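Local structure of SOXA (Paracoccus denitrificans, 2C1D) at residues A[17-25]-A[33-41]. The protein carries covalently bound heme c as the SoxA subunit of the SoxAX cytochrome complex, which joins thiosulfate to a cysteine of the carrier protein SoxY in sulfur oxidation. Sequence-based numbering, arbitrary orientation.
Sequences EIVTKTAPP and DTIYSGWHF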
loop_
_atom_site.group_PDB
_atom_site.type_symbol
_atom_site.label_atom_id
_atom_site.label_comp_id
_atom_site.label_asym_id
_atom_site.label_seq_id
_atom_site.Cartn_x
_atom_site.Cartn_y
_atom_site.Cartn_z
ATOM N N GLU A 17 -12.091 1.380 -23.804
ATOM C CA GLU A 17 -12.231 2.409 -22.820
ATOM C C GLU A 17 -12.104 1.796 -21.427
ATOM O O GLU A 17 -12.676 0.741 -21.147
ATOM C CB GLU A 17 -13.590 3.096 -22.979
ATOM C CG GLU A 17 -13.815 3.732 -24.359
ATOM C CD GLU A 17 -15.131 4.493 -24.441
ATOM O OE1 GLU A 17 -15.919 4.472 -23.449
ATOM O OE2 GLU A 17 -15.382 5.119 -25.504
ATOM N N ILE A 18 -11.333 2.480 -20.590
ATOM C CA ILE A 18 -11.170 2.170 -19.189
ATOM C C ILE A 18 -11.764 3.338 -18.364
ATOM O O ILE A 18 -11.342 4.492 -18.509
ATOM C CB ILE A 18 -9.670 1.980 -18.864
ATOM C CG1 ILE A 18 -9.024 0.933 -19.791
ATOM C CG2 ILE A 18 -9.481 1.609 -17.384
ATOM C CD1 ILE A 18 -9.657 -0.482 -19.773
ATOM N N VAL A 19 -12.755 3.035 -17.522
ATOM C CA VAL A 19 -13.251 4.005 -16.538
ATOM C C VAL A 19 -12.210 4.103 -15.430
ATOM O O VAL A 19 -11.994 3.139 -14.680
ATOM C CB VAL A 19 -14.649 3.601 -15.947
ATOM C CG1 VAL A 19 -15.092 4.575 -14.825
ATOM C CG2 VAL A 19 -15.722 3.576 -17.036
ATOM N N THR A 20 -11.554 5.246 -15.335
ATOM C CA THR A 20 -10.535 5.496 -14.308
ATOM C C THR A 20 -10.958 6.500 -13.224
ATOM O O THR A 20 -10.169 6.816 -12.323
ATOM C CB THR A 20 -9.265 6.027 -14.970
ATOM O OG1 THR A 20 -9.565 7.178 -15.783
ATOM C CG2 THR A 20 -8.682 5.008 -15.937
ATOM N N LYS A 21 -12.174 7.022 -13.345
ATOM C CA LYS A 21 -12.702 8.037 -12.431
ATOM C C LYS A 21 -14.221 7.891 -12.452
ATOM O O LYS A 21 -14.849 7.816 -13.516
ATOM C CB LYS A 21 -12.236 9.440 -12.861
ATOM C CG LYS A 21 -13.092 10.614 -12.361
ATOM C CD LYS A 21 -12.630 11.956 -12.973
ATOM C CE LYS A 21 -13.285 13.162 -12.238
ATOM N NZ LYS A 21 -13.301 14.409 -13.062
ATOM N N THR A 22 -14.811 7.770 -11.279
ATOM C CA THR A 22 -16.237 7.525 -11.179
ATOM C C THR A 22 -16.726 7.780 -9.757
ATOM O O THR A 22 -15.913 7.997 -8.840
ATOM C CB THR A 22 -16.568 6.087 -11.669
ATOM O OG1 THR A 22 -17.977 5.926 -11.850
ATOM C CG2 THR A 22 -16.188 5.016 -10.642
ATOM N N ALA A 23 -18.041 7.784 -9.582
ATOM C CA ALA A 23 -18.626 7.992 -8.265
ATOM C C ALA A 23 -18.314 6.782 -7.395
ATOM O O ALA A 23 -18.333 5.654 -7.872
ATOM C CB ALA A 23 -20.148 8.200 -8.368
ATOM N N PRO A 24 -18.070 6.991 -6.106
ATOM C CA PRO A 24 -17.703 5.882 -5.227
ATOM C C PRO A 24 -18.870 4.956 -5.013
ATOM O O PRO A 24 -19.993 5.386 -5.246
ATOM C CB PRO A 24 -17.336 6.581 -3.896
ATOM C CG PRO A 24 -17.313 8.014 -4.184
ATOM C CD PRO A 24 -18.143 8.268 -5.381
ATOM N N PRO A 25 -18.641 3.736 -4.544
ATOM C CA PRO A 25 -19.744 2.875 -4.108
ATOM C C PRO A 25 -20.425 3.510 -2.890
ATOM O O PRO A 25 -19.809 4.324 -2.220
ATOM C CB PRO A 25 -19.043 1.569 -3.744
ATOM C CG PRO A 25 -17.679 1.969 -3.406
ATOM C CD PRO A 25 -17.338 3.086 -4.335
ATOM N N ASP A 33 -15.414 12.037 -2.805
ATOM C CA ASP A 33 -16.325 12.599 -3.794
ATOM C C ASP A 33 -16.248 11.704 -5.029
ATOM O O ASP A 33 -17.237 11.466 -5.726
ATOM C CB ASP A 33 -15.896 14.029 -4.158
ATOM C CG ASP A 33 -16.206 15.046 -3.049
ATOM O OD1 ASP A 33 -15.674 16.180 -3.122
ATOM O OD2 ASP A 33 -16.943 14.793 -2.064
ATOM N N THR A 34 -15.044 11.191 -5.264
ATOM C CA THR A 34 -14.724 10.455 -6.472
ATOM C C THR A 34 -13.661 9.375 -6.197
ATOM O O THR A 34 -12.701 9.628 -5.466
ATOM C CB THR A 34 -14.180 11.438 -7.496
ATOM O OG1 THR A 34 -15.132 12.502 -7.703
ATOM C CG2 THR A 34 -14.032 10.785 -8.852
ATOM N N ILE A 35 -13.853 8.188 -6.770
ATOM C CA ILE A 35 -12.793 7.179 -6.784
ATOM C C ILE A 35 -12.041 7.206 -8.097
ATOM O O ILE A 35 -12.622 7.528 -9.138
ATOM C CB ILE A 35 -13.322 5.773 -6.479
ATOM C CG1 ILE A 35 -14.477 5.385 -7.407
ATOM C CG2 ILE A 35 -13.703 5.678 -4.996
ATOM C CD1 ILE A 35 -14.818 3.912 -7.338
ATOM N N TYR A 36 -10.749 6.866 -8.016
ATOM C CA TYR A 36 -9.806 6.989 -9.109
ATOM C C TYR A 36 -8.932 5.747 -9.166
ATOM O O TYR A 36 -8.510 5.219 -8.139
ATOM C CB TYR A 36 -8.834 8.163 -8.897
ATOM C CG TYR A 36 -9.454 9.557 -8.881
ATOM C CD1 TYR A 36 -9.850 10.141 -7.682
ATOM C CD2 TYR A 36 -9.605 10.290 -10.048
ATOM C CE1 TYR A 36 -10.431 11.442 -7.653
ATOM C CE2 TYR A 36 -10.169 11.589 -10.031
ATOM C CZ TYR A 36 -10.581 12.147 -8.835
ATOM O OH TYR A 36 -11.131 13.413 -8.811
ATOM N N SER A 37 -8.618 5.326 -10.370
ATOM C CA SER A 37 -7.520 4.398 -10.578
ATOM C C SER A 37 -6.219 5.073 -10.179
ATOM O O SER A 37 -6.079 6.296 -10.318
ATOM C CB SER A 37 -7.439 4.048 -12.059
ATOM O OG SER A 37 -6.213 3.445 -12.394
ATOM N N GLY A 38 -5.277 4.266 -9.707
ATOM C CA GLY A 38 -3.896 4.676 -9.505
ATOM C C GLY A 38 -3.181 5.242 -10.718
ATOM O O GLY A 38 -2.214 5.978 -10.570
ATOM N N TRP A 39 -3.660 4.908 -11.921
ATOM C CA TRP A 39 -3.173 5.496 -13.160
ATOM C C TRP A 39 -3.179 7.032 -13.131
ATOM O O TRP A 39 -2.239 7.672 -13.632
ATOM C CB TRP A 39 -4.032 4.990 -14.311
ATOM C CG TRP A 39 -3.626 5.373 -15.681
ATOM C CD1 TRP A 39 -2.698 4.754 -16.482
ATOM C CD2 TRP A 39 -4.191 6.424 -16.466
ATOM N NE1 TRP A 39 -2.652 5.369 -17.711
ATOM C CE2 TRP A 39 -3.562 6.390 -17.734
ATOM C CE3 TRP A 39 -5.177 7.373 -16.240
ATOM C CZ2 TRP A 39 -3.863 7.309 -18.759
ATOM C CZ3 TRP A 39 -5.491 8.292 -17.277
ATOM C CH2 TRP A 39 -4.829 8.234 -18.516
ATOM N N HIS A 40 -4.212 7.602 -12.535
ATOM C CA HIS A 40 -4.358 9.049 -12.449
ATOM C C HIS A 40 -3.263 9.738 -11.646
ATOM O O HIS A 40 -3.067 10.930 -11.807
ATOM C CB HIS A 40 -5.734 9.441 -11.862
ATOM C CG HIS A 40 -6.803 9.551 -12.894
ATOM N ND1 HIS A 40 -6.918 10.641 -13.730
ATOM C CD2 HIS A 40 -7.778 8.686 -13.262
ATOM C CE1 HIS A 40 -7.920 10.443 -14.570
ATOM N NE2 HIS A 40 -8.456 9.264 -14.314
ATOM N N PHE A 41 -2.579 9.011 -10.773
ATOM C CA PHE A 41 -1.538 9.590 -9.921
ATOM C C PHE A 41 -0.132 9.339 -10.458
ATOM O O PHE A 41 0.859 9.674 -9.810
ATOM C CB PHE A 41 -1.675 8.997 -8.519
ATOM C CG PHE A 41 -3.011 9.251 -7.897
ATOM C CD1 PHE A 41 -4.071 8.412 -8.147
ATOM C CD2 PHE A 41 -3.207 10.332 -7.050
ATOM C CE1 PHE A 41 -5.303 8.651 -7.592
ATOM C CE2 PHE A 41 -4.443 10.565 -6.474
ATOM C CZ PHE A 41 -5.486 9.744 -6.753
#
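Thr22 and Ile35 form the hydrogen-bonded pair of a short antiparallel bridge that pairs strand 35-36, the outermost strand of a three-stranded antiparallel sheet, with the central strand 16-22, a compact example of how a brief pairing can be extended by side chains. Two backbone bonds close it: Thr22 N to Ile35 O, and Ile35 N to Thr22 O at 2.9 Å. Next to it Lys21 and Tyr36 make a non-hydrogen-bonded pair, Lys21 CA points its C-H at Ile35 O, and the neighbouring Thr20 O accepts from Ser37 N, which sits above its carbonyl plane.

Ile35 can be followed outward from CB, which lies near Thr22 O. CG1, flanked by the backbone N and the carbonyl carbon (chi1 54°), comes to 3.3 Å from Thr22 O and also touches Thr22 CG2. The other branch, CG2, reaches Pro24 CB at 3.9 Å, while the terminal CD1 touches Thr22 CG2 and ends 4.0 Å from Pro25 CD. Cut back to an alanine, Ile35 would lose both branches, and Thr22 CG2 and the two prolines would probably be left without their apolar partner, with a gap beside the bridge.

Lys21 and Tyr36 occupy the other face of the sheet. The extended lysine chain runs alongside the phenol, its CG and CD each meeting Tyr36 CE2, and CG also touches Thr34 CG2, which packs over one face of the tyrosine ring.

Past the bridge, Ser37 OG accepts from Trp39 N in an ST turn and is also hydrogen-bonded to Glu258 OE2, at the start of a 3-10 segment whose Gly38 touches a heme. The turn brings His40 back to strand 16-22: ND1 is hydrogen-bonded to Val3 O, while the ring, sandwiched between Trp39 CE3 and Tyr36 CD2, hydrogen-bonds through NE2, at its edge, to Thr20 OG1, 2.8 Å away.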